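Local coordinates for peptidoglycan D,D-transpeptidase PbpA (Mycobacterium tuberculosis, PDB 3UN7), which probably cross-links the peptidoglycan of the mycobacterial cell wall as a D,D-transpeptidase and helps regulate cell length, at residues A[193-198]-A[311-316]; A[279-284]-A[289-294]; A[318-323]-A[413-418]. One frame throughout, in Å; residues are numbered along the deposited sequence.

Interaction 1. Residues A[193-198]-A[311-316]; sequences STFKVI and KDVALT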
loop_
_atom_site.group_PDB
_atom_site.type_symbol
_atom_site.label_atom_id
_atom_site.label_comp_id
_atom_site.label_asym_id
_atom_site.label_seq_id
_atom_site.Cartn_x
_atom_site.Cartn_y
_atom_site.Cartn_z
ATOM N N SER A 193 -6.984 -5.862 -12.534
ATOM C CA SER A 193 -6.698 -4.952 -13.646
ATOM C C SER A 193 -5.498 -4.024 -13.441
ATOM O O SER A 193 -4.891 -3.586 -14.423
ATOM C CB SER A 193 -7.933 -4.097 -13.954
ATOM O OG SER A 193 -9.020 -4.935 -14.280
ATOM N N THR A 194 -5.159 -3.707 -12.190
ATOM C CA THR A 194 -3.979 -2.857 -11.943
ATOM C C THR A 194 -2.690 -3.520 -12.462
ATOM O O THR A 194 -1.720 -2.836 -12.817
ATOM C CB THR A 194 -3.782 -2.468 -10.443
ATOM O OG1 THR A 194 -3.754 -3.638 -9.618
ATOM C CG2 THR A 194 -4.869 -1.493 -9.952
ATOM N N PHE A 195 -2.698 -4.855 -12.505
ATOM C CA PHE A 195 -1.537 -5.634 -12.941
ATOM C C PHE A 195 -1.237 -5.507 -14.433
ATOM O O PHE A 195 -0.132 -5.826 -14.870
ATOM C CB PHE A 195 -1.681 -7.112 -12.561
ATOM C CG PHE A 195 -0.361 -7.816 -12.395
ATOM C CD1 PHE A 195 0.522 -7.432 -11.388
ATOM C CD2 PHE A 195 0.021 -8.829 -13.261
ATOM C CE1 PHE A 195 1.741 -8.068 -11.239
ATOM C CE2 PHE A 195 1.251 -9.462 -13.112
ATOM C CZ PHE A 195 2.103 -9.079 -12.091
ATOM N N LYS A 196 -2.202 -5.010 -15.204
ATOM C CA LYS A 196 -1.965 -4.698 -16.620
ATOM C C LYS A 196 -0.840 -3.668 -16.781
ATOM O O LYS A 196 -0.271 -3.521 -17.855
ATOM C CB LYS A 196 -3.250 -4.220 -17.297
ATOM C CG LYS A 196 -4.387 -5.220 -17.235
ATOM C CD LYS A 196 -5.699 -4.600 -17.713
ATOM C CE LYS A 196 -6.827 -5.614 -17.700
ATOM N NZ LYS A 196 -8.157 -4.940 -17.819
ATOM N N VAL A 197 -0.513 -2.960 -15.705
ATOM C CA VAL A 197 0.663 -2.094 -15.708
ATOM C C VAL A 197 1.927 -2.953 -15.885
ATOM O O VAL A 197 2.824 -2.602 -16.649
ATOM C CB VAL A 197 0.755 -1.253 -14.412
ATOM C CG1 VAL A 197 2.094 -0.533 -14.328
ATOM C CG2 VAL A 197 -0.407 -0.243 -14.337
ATOM N N ILE A 198 1.986 -4.085 -15.188
ATOM C CA ILE A 198 3.145 -4.970 -15.281
ATOM C C ILE A 198 3.170 -5.691 -16.625
ATOM O O ILE A 198 4.224 -5.789 -17.268
ATOM C CB ILE A 198 3.193 -5.975 -14.093
ATOM C CG1 ILE A 198 3.248 -5.232 -12.748
ATOM C CG2 ILE A 198 4.359 -6.947 -14.228
ATOM C CD1 ILE A 198 4.295 -4.115 -12.651
ATOM N N LYS A 311 -5.388 -15.410 -11.222
ATOM C CA LYS A 311 -4.728 -16.665 -10.828
ATOM C C LYS A 311 -3.989 -16.549 -9.476
ATOM O O LYS A 311 -4.623 -16.353 -8.436
ATOM C CB LYS A 311 -3.830 -17.210 -11.955
ATOM C CG LYS A 311 -3.375 -18.686 -11.774
ATOM C CD LYS A 311 -4.551 -19.620 -11.434
ATOM C CE LYS A 311 -4.120 -21.072 -11.192
ATOM N NZ LYS A 311 -4.307 -21.868 -12.432
ATOM N N ASP A 312 -2.665 -16.668 -9.482
ATOM C CA ASP A 312 -1.882 -16.681 -8.246
ATOM C C ASP A 312 -1.175 -15.341 -7.938
ATOM O O ASP A 312 -0.428 -15.244 -6.970
ATOM C CB ASP A 312 -0.847 -17.797 -8.277
ATOM C CG ASP A 312 -1.466 -19.180 -8.433
ATOM O OD1 ASP A 312 -2.328 -19.546 -7.616
ATOM O OD2 ASP A 312 -1.073 -19.911 -9.365
ATOM N N VAL A 313 -1.395 -14.320 -8.754
ATOM C CA VAL A 313 -0.815 -12.996 -8.456
ATOM C C VAL A 313 -1.392 -12.423 -7.157
ATOM O O VAL A 313 -2.605 -12.339 -6.992
ATOM C CB VAL A 313 -1.019 -11.995 -9.614
ATOM C CG1 VAL A 313 -0.127 -10.771 -9.433
ATOM C CG2 VAL A 313 -0.710 -12.659 -10.926
ATOM N N ALA A 314 -0.514 -12.038 -6.231
ATOM C CA ALA A 314 -0.958 -11.502 -4.945
ATOM C C ALA A 314 0.027 -10.428 -4.487
ATOM O O ALA A 314 1.229 -10.677 -4.413
ATOM C CB ALA A 314 -1.083 -12.624 -3.912
ATOM N N LEU A 315 -0.495 -9.231 -4.222
ATOM C CA LEU A 315 0.318 -8.065 -3.888
ATOM C C LEU A 315 -0.210 -7.416 -2.620
ATOM O O LEU A 315 -1.419 -7.405 -2.378
ATOM C CB LEU A 315 0.218 -7.030 -5.016
ATOM C CG LEU A 315 1.168 -6.972 -6.220
ATOM C CD1 LEU A 315 1.111 -8.196 -7.071
ATOM C CD2 LEU A 315 0.832 -5.750 -7.057
ATOM N N THR A 316 0.689 -6.854 -1.818
ATOM C CA THR A 316 0.275 -5.986 -0.721
ATOM C C THR A 316 -0.123 -4.665 -1.350
ATOM O O THR A 316 0.330 -4.350 -2.444
ATOM C CB THR A 316 1.400 -5.732 0.292
ATOM O OG1 THR A 316 2.496 -5.075 -0.353
ATOM C CG2 THR A 316 1.890 -7.049 0.936
#
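Phe195 meets Val313 and Leu315 in a buried, wholly apolar contact between the 3-10 turn that leads into helix 196-205 and the loop before helix 317-328. Along 193-198, Ser193 comes first, the probable acyl-ester nucleophile and the serine of the family's SxxK motif; its side chain lies some 11 Å from the loop at the nearest atoms. Thr194 ties its hydroxyl to Pro191 O, as suits a small polar residue in a buried 3-10 turn. Phe195 does the touching. Its CG stands anti to the backbone N (chi1 -154°), which carries the ring out to Val313. CG1 of that valine sits over one face in a CH-pi contact, 3.8 Å from the centroid of the Phe195 ring. Leu315 CD1 comes to 4.2 Å from Phe195 CE1, approaching obliquely. Lys196, the motif lysine, turns instead to Ser252 and Asn254. Ile198 then covers the opposite face of the Phe195 ring with its CB, leaving the ring between two aliphatic groups. With only dispersion and burial of apolar surface acting between the segments, the contact probably anchors the turn bearing Ser193 and Lys196 through shape rather than through directional bonds.

Interaction 2. Residues A[279-284]-A[289-294]; sequences DSPPRP and VAESTV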
loop_
_atom_site.group_PDB
_atom_site.type_symbol
_atom_site.label_atom_id
_atom_site.label_comp_id
_atom_site.label_asym_id
_atom_site.label_seq_id
_atom_site.Cartn_x
_atom_site.Cartn_y
_atom_site.Cartn_z
ATOM N N ASP A 279 8.081 -11.370 -5.695
ATOM C CA ASP A 279 8.887 -12.581 -5.566
ATOM C C ASP A 279 10.307 -12.305 -5.054
ATOM O O ASP A 279 11.231 -13.102 -5.251
ATOM C CB ASP A 279 8.850 -13.389 -6.872
ATOM C CG ASP A 279 7.462 -13.909 -7.171
ATOM O OD1 ASP A 279 7.001 -14.802 -6.434
ATOM O OD2 ASP A 279 6.812 -13.396 -8.103
ATOM N N SER A 280 10.433 -11.179 -4.356
ATOM C CA SER A 280 11.621 -10.804 -3.606
ATOM C C SER A 280 11.182 -10.465 -2.180
ATOM O O SER A 280 10.186 -9.745 -1.990
ATOM C CB SER A 280 12.293 -9.589 -4.251
ATOM O OG SER A 280 13.671 -9.510 -3.893
ATOM N N PRO A 281 11.914 -10.972 -1.165
ATOM C CA PRO A 281 11.503 -10.705 0.212
ATOM C C PRO A 281 11.673 -9.231 0.517
ATOM O O PRO A 281 12.768 -8.704 0.351
ATOM C CB PRO A 281 12.477 -11.543 1.056
ATOM C CG PRO A 281 13.175 -12.403 0.136
ATOM C CD PRO A 281 13.140 -11.789 -1.222
ATOM N N PRO A 282 10.581 -8.539 0.879
ATOM C CA PRO A 282 10.753 -7.124 1.186
ATOM C C PRO A 282 11.712 -6.834 2.342
ATOM O O PRO A 282 11.804 -7.607 3.307
ATOM C CB PRO A 282 9.333 -6.664 1.540
ATOM C CG PRO A 282 8.447 -7.600 0.800
ATOM C CD PRO A 282 9.161 -8.937 0.923
ATOM N N ARG A 283 12.418 -5.712 2.208
ATOM C CA ARG A 283 13.243 -5.176 3.268
ATOM C C ARG A 283 12.336 -4.579 4.329
ATOM O O ARG A 283 11.255 -4.079 4.019
ATOM C CB ARG A 283 14.186 -4.101 2.733
ATOM C CG ARG A 283 15.243 -4.636 1.788
ATOM C CD ARG A 283 16.336 -5.421 2.525
ATOM N NE ARG A 283 17.383 -5.824 1.594
ATOM C CZ ARG A 283 17.398 -6.969 0.923
ATOM N NH1 ARG A 283 16.433 -7.869 1.083
ATOM N NH2 ARG A 283 18.395 -7.214 0.088
ATOM N N PRO A 284 12.770 -4.627 5.590
ATOM C CA PRO A 284 11.894 -4.109 6.641
ATOM C C PRO A 284 11.844 -2.583 6.580
ATOM O O PRO A 284 12.782 -1.955 6.093
ATOM C CB PRO A 284 12.555 -4.602 7.928
ATOM C CG PRO A 284 13.987 -4.833 7.590
ATOM C CD PRO A 284 14.073 -5.104 6.103
ATOM N N VAL A 289 7.049 -6.477 5.788
ATOM C CA VAL A 289 6.046 -6.446 4.714
ATOM C C VAL A 289 5.928 -7.858 4.151
ATOM O O VAL A 289 6.946 -8.520 3.922
ATOM C CB VAL A 289 6.465 -5.460 3.618
ATOM C CG1 VAL A 289 5.426 -5.408 2.471
ATOM C CG2 VAL A 289 6.657 -4.061 4.234
ATOM N N ALA A 290 4.690 -8.314 3.950
ATOM C CA ALA A 290 4.408 -9.591 3.296
ATOM C C ALA A 290 4.965 -9.568 1.886
ATOM O O ALA A 290 4.861 -8.554 1.177
ATOM C CB ALA A 290 2.899 -9.853 3.262
ATOM N N GLU A 291 5.565 -10.680 1.484
ATOM C CA GLU A 291 6.112 -10.828 0.139
ATOM C C GLU A 291 4.977 -10.938 -0.858
ATOM O O GLU A 291 4.033 -11.689 -0.632
ATOM C CB GLU A 291 6.996 -12.083 0.042
ATOM C CG GLU A 291 7.755 -12.179 -1.282
ATOM C CD GLU A 291 8.311 -13.562 -1.533
ATOM O OE1 GLU A 291 7.545 -14.546 -1.440
ATOM O OE2 GLU A 291 9.516 -13.671 -1.831
ATOM N N SER A 292 5.080 -10.182 -1.954
ATOM C CA SER A 292 4.146 -10.246 -3.060
ATOM C C SER A 292 4.669 -11.220 -4.106
ATOM O O SER A 292 5.873 -11.464 -4.183
ATOM C CB SER A 292 3.973 -8.869 -3.701
ATOM O OG SER A 292 3.371 -7.968 -2.790
ATOM N N THR A 293 3.762 -11.779 -4.898
ATOM C CA THR A 293 4.144 -12.840 -5.838
ATOM C C THR A 293 3.351 -12.761 -7.140
ATOM O O THR A 293 2.209 -12.325 -7.136
ATOM C CB THR A 293 4.003 -14.254 -5.211
ATOM O OG1 THR A 293 4.503 -15.232 -6.136
ATOM C CG2 THR A 293 2.548 -14.577 -4.879
ATOM N N VAL A 294 3.990 -13.151 -8.239
ATOM C CA VAL A 294 3.320 -13.308 -9.529
ATOM C C VAL A 294 2.718 -14.725 -9.657
ATOM O O VAL A 294 1.882 -14.989 -10.530
ATOM C CB VAL A 294 4.298 -12.990 -10.696
ATOM C CG1 VAL A 294 5.313 -14.128 -10.897
ATOM C CG2 VAL A 294 3.541 -12.687 -11.981
HETATM O O HOH W 1 7.730 -8.709 -2.594
#
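Asp279 is the polar anchor of this contact, using both carboxylate oxygens and its own backbone N against Ser292, Thr293 and Val294. Residues 279-282 and 289-294 run in nearly opposite directions within the long loop between helices 266-275 and 300-306. Asp279 N donates to Ser292 O, 2.7 Å away, in an almost straight bond (N-H...O 169°). With CG beside the backbone N (chi1 -65°), its side chain crosses toward Thr293 and Val294 and divides its oxygens between them. Thr293 OG1 gives its proton to Asp279 OD1 at 2.6 Å, and Val294 N donates to Asp279 OD2 at 2.8 Å; each donor arrives on the syn side, somewhat out of the carboxylate plane. The threonine hydroxyl also bonds to Gly295 N, as in an ST turn, so a residue able both to give and to take a hydrogen bond suits this position. Arg274 adds a long, weak ion pair to Asp279 OD2. Farther along, a water donates to Ser280 O at 2.7 Å and accepts from Ser292 N at 3.1 Å, bridging backbones that do not bond directly here. The Ser292 hydroxyl serves Thr316 N. Beyond Ser280 come two prolines, which lack a backbone N-H, and the contact becomes mainly van der Waals: Pro282 CB packs 3.7 Å from Val289 CB, while the aliphatic part of Glu291 runs beside Pro282 CD and Ser280 O. The Glu291 carboxylate lies near that of Asp279 without contact, a proximity that may be mildly unfavourable. With no regular strand present, one backbone bond, two carboxylate bonds and one water stand in for the repeated backbone pairs of a sheet; the two donors on the Asp279 carboxylate, helped a little by Arg274, would probably stabilise its negative charge.

Interaction 3. Residues A[318-323]-A[413-418]; sequences LANAEI and WYIAFA
Asn320 ND2 is held between Trp413, whose ring it overlies, and Thr194, whose OG1 it hydrogen-bonds. The nitrogen lies 3.4 Å from Trp413 CE3, over one face of the indole and offset toward its rim. The amide stands nearly upright on the ring, the two planes 78° apart, so the group meets the aromatic surface with the side that carries ND2 and CB, not with its flat face. Asn320 CB lies 3.7 Å from Trp413 CZ3. The rest of the amide is walled by Ile415: CG2 of this residue touches Asn320 CG at 3.6 Å, and its CD1 lies 3.7 Å from Asn320 OD1. Ile415 places CG1 between its backbone N and carbonyl carbon (chi1 61°), which leaves CG2 anti to the carbonyl carbon and aimed at the middle of the amide, while CD1 at the end of the CG1 branch reaches its oxygen. A short polar side chain thus suits this helical site, having an amide to bond Thr194 and a flat shape to fit against ring and methyls. Trp413 is fixed in turn by its NE1 bond to Pro190 O, and its side chain comes within about 7 Å of that of Ser193 at the nearest atoms. Strand 411-418 runs between strands 393-399 and 425-431 of the central antiparallel sheet; Trp413 and Ile415 face helix 317-328, while Tyr414 packs on helix 446-458 across the sheet.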
loop_
_atom_site.group_PDB
_atom_site.type_symbol
_atom_site.label_atom_id
_atom_site.label_comp_id
_atom_site.label_asym_id
_atom_site.label_seq_id
_atom_site.Cartn_x
_atom_site.Cartn_y
_atom_site.Cartn_z
ATOM N N LEU A 318 0.966 -1.846 -0.265
ATOM C CA LEU A 318 2.262 -1.174 -0.372
ATOM C C LEU A 318 3.022 -1.514 -1.669
ATOM O O LEU A 318 3.601 -0.621 -2.298
ATOM C CB LEU A 318 3.135 -1.484 0.844
ATOM C CG LEU A 318 4.569 -0.947 0.820
ATOM C CD1 LEU A 318 4.581 0.570 0.837
ATOM C CD2 LEU A 318 5.422 -1.514 1.981
ATOM N N ALA A 319 3.055 -2.797 -2.044
ATOM C CA ALA A 319 3.699 -3.206 -3.309
ATOM C C ALA A 319 3.026 -2.555 -4.534
ATOM O O ALA A 319 3.706 -2.141 -5.472
ATOM C CB ALA A 319 3.728 -4.735 -3.437
ATOM N N ASN A 320 1.695 -2.446 -4.523
ATOM C CA ASN A 320 1.016 -1.760 -5.628
ATOM C C ASN A 320 1.323 -0.248 -5.635
ATOM O O ASN A 320 1.526 0.316 -6.705
ATOM C CB ASN A 320 -0.493 -2.061 -5.668
ATOM C CG ASN A 320 -0.978 -2.510 -7.064
ATOM O OD1 ASN A 320 -0.241 -2.448 -8.046
ATOM N ND2 ASN A 320 -2.236 -2.947 -7.144
ATOM N N ALA A 321 1.381 0.402 -4.469
ATOM C CA ALA A 321 1.834 1.814 -4.390
ATOM C C ALA A 321 3.248 1.957 -4.927
ATOM O O ALA A 321 3.560 2.945 -5.595
ATOM C CB ALA A 321 1.772 2.365 -2.945
ATOM N N GLU A 322 4.087 0.961 -4.628
ATOM C CA GLU A 322 5.490 0.938 -5.050
ATOM C C GLU A 322 5.649 0.859 -6.585
ATOM O O GLU A 322 6.546 1.495 -7.160
ATOM C CB GLU A 322 6.213 -0.246 -4.383
ATOM C CG GLU A 322 7.487 0.127 -3.608
ATOM C CD GLU A 322 8.051 -1.032 -2.774
ATOM O OE1 GLU A 322 7.272 -1.640 -2.001
ATOM O OE2 GLU A 322 9.268 -1.334 -2.882
ATOM N N ILE A 323 4.804 0.067 -7.242
ATOM C CA ILE A 323 4.784 0.028 -8.726
ATOM C C ILE A 323 4.516 1.422 -9.274
ATOM O O ILE A 323 5.247 1.915 -10.145
ATOM C CB ILE A 323 3.748 -0.982 -9.266
ATOM C CG1 ILE A 323 4.200 -2.409 -8.960
ATOM C CG2 ILE A 323 3.556 -0.839 -10.783
ATOM C CD1 ILE A 323 3.069 -3.420 -8.997
ATOM N N TRP A 413 -9.457 -1.455 -6.841
ATOM C CA TRP A 413 -8.128 -0.901 -6.681
ATOM C C TRP A 413 -8.027 0.414 -7.435
ATOM O O TRP A 413 -8.631 0.573 -8.500
ATOM C CB TRP A 413 -7.098 -1.813 -7.328
ATOM C CG TRP A 413 -6.643 -3.040 -6.589
ATOM C CD1 TRP A 413 -7.082 -4.318 -6.784
ATOM C CD2 TRP A 413 -5.577 -3.120 -5.625
ATOM N NE1 TRP A 413 -6.388 -5.190 -5.969
ATOM C CE2 TRP A 413 -5.446 -4.480 -5.261
ATOM C CE3 TRP A 413 -4.734 -2.170 -5.025
ATOM C CZ2 TRP A 413 -4.507 -4.921 -4.310
ATOM C CZ3 TRP A 413 -3.783 -2.609 -4.071
ATOM C CH2 TRP A 413 -3.683 -3.972 -3.731
ATOM N N TYR A 414 -7.216 1.325 -6.903
ATOM C CA TYR A 414 -6.773 2.515 -7.629
ATOM C C TYR A 414 -5.307 2.692 -7.284
ATOM O O TYR A 414 -4.953 2.736 -6.116
ATOM C CB TYR A 414 -7.551 3.732 -7.153
ATOM C CG TYR A 414 -7.253 5.065 -7.834
ATOM C CD1 TYR A 414 -7.742 5.350 -9.113
ATOM C CD2 TYR A 414 -6.546 6.064 -7.160
ATOM C CE1 TYR A 414 -7.512 6.591 -9.713
ATOM C CE2 TYR A 414 -6.310 7.291 -7.735
ATOM C CZ TYR A 414 -6.776 7.547 -9.012
ATOM O OH TYR A 414 -6.532 8.777 -9.550
ATOM N N ILE A 415 -4.449 2.760 -8.295
ATOM C CA ILE A 415 -3.054 3.125 -8.074
ATOM C C ILE A 415 -2.741 4.359 -8.914
ATOM O O ILE A 415 -3.262 4.497 -10.022
ATOM C CB ILE A 415 -2.059 1.959 -8.327
ATOM C CG1 ILE A 415 -2.121 1.449 -9.776
ATOM C CG2 ILE A 415 -2.343 0.797 -7.355
ATOM C CD1 ILE A 415 -0.932 0.548 -10.152
ATOM N N ALA A 416 -1.928 5.268 -8.375
ATOM C CA ALA A 416 -1.792 6.577 -9.018
ATOM C C ALA A 416 -0.589 7.350 -8.545
ATOM O O ALA A 416 -0.009 7.042 -7.509
ATOM C CB ALA A 416 -3.071 7.412 -8.814
ATOM N N PHE A 417 -0.195 8.335 -9.341
ATOM C CA PHE A 417 0.801 9.306 -8.921
ATOM C C PHE A 417 0.524 10.673 -9.534
ATOM O O PHE A 417 -0.192 10.780 -10.524
ATOM C CB PHE A 417 2.233 8.803 -9.173
ATOM C CG PHE A 417 2.548 8.506 -10.605
ATOM C CD1 PHE A 417 3.101 9.491 -11.423
ATOM C CD2 PHE A 417 2.346 7.222 -11.132
ATOM C CE1 PHE A 417 3.431 9.206 -12.753
ATOM C CE2 PHE A 417 2.676 6.933 -12.457
ATOM C CZ PHE A 417 3.220 7.927 -13.267
ATOM N N ALA A 418 1.069 11.716 -8.918
ATOM C CA ALA A 418 0.770 13.082 -9.308
ATOM C C ALA A 418 1.782 14.033 -8.663
ATOM O O ALA A 418 2.369 13.681 -7.653
ATOM C CB ALA A 418 -0.660 13.454 -8.866
#

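Followed from the N terminus, the chain leaves the SxxK turn at 193-198 and returns at 311-316, where interaction 1 closes a loop of more than a hundred residues. Interaction 2 is a short hairpin-like return lying wholly within that excursion, closed by 289-294. Its second run lies beside 311-316, joined to it by a bond from Thr293 N to Ala314 O. Helix 317-328 follows at once and opens interaction 3, which comes in series and closes at strand 411-418. Together the three contacts link the active-site turn, the loop before helix 300-306, helix 317-328 and the central sheet, all within the transpeptidase domain; Leu315 bridges interactions 1 and 3 by also touching Asn320.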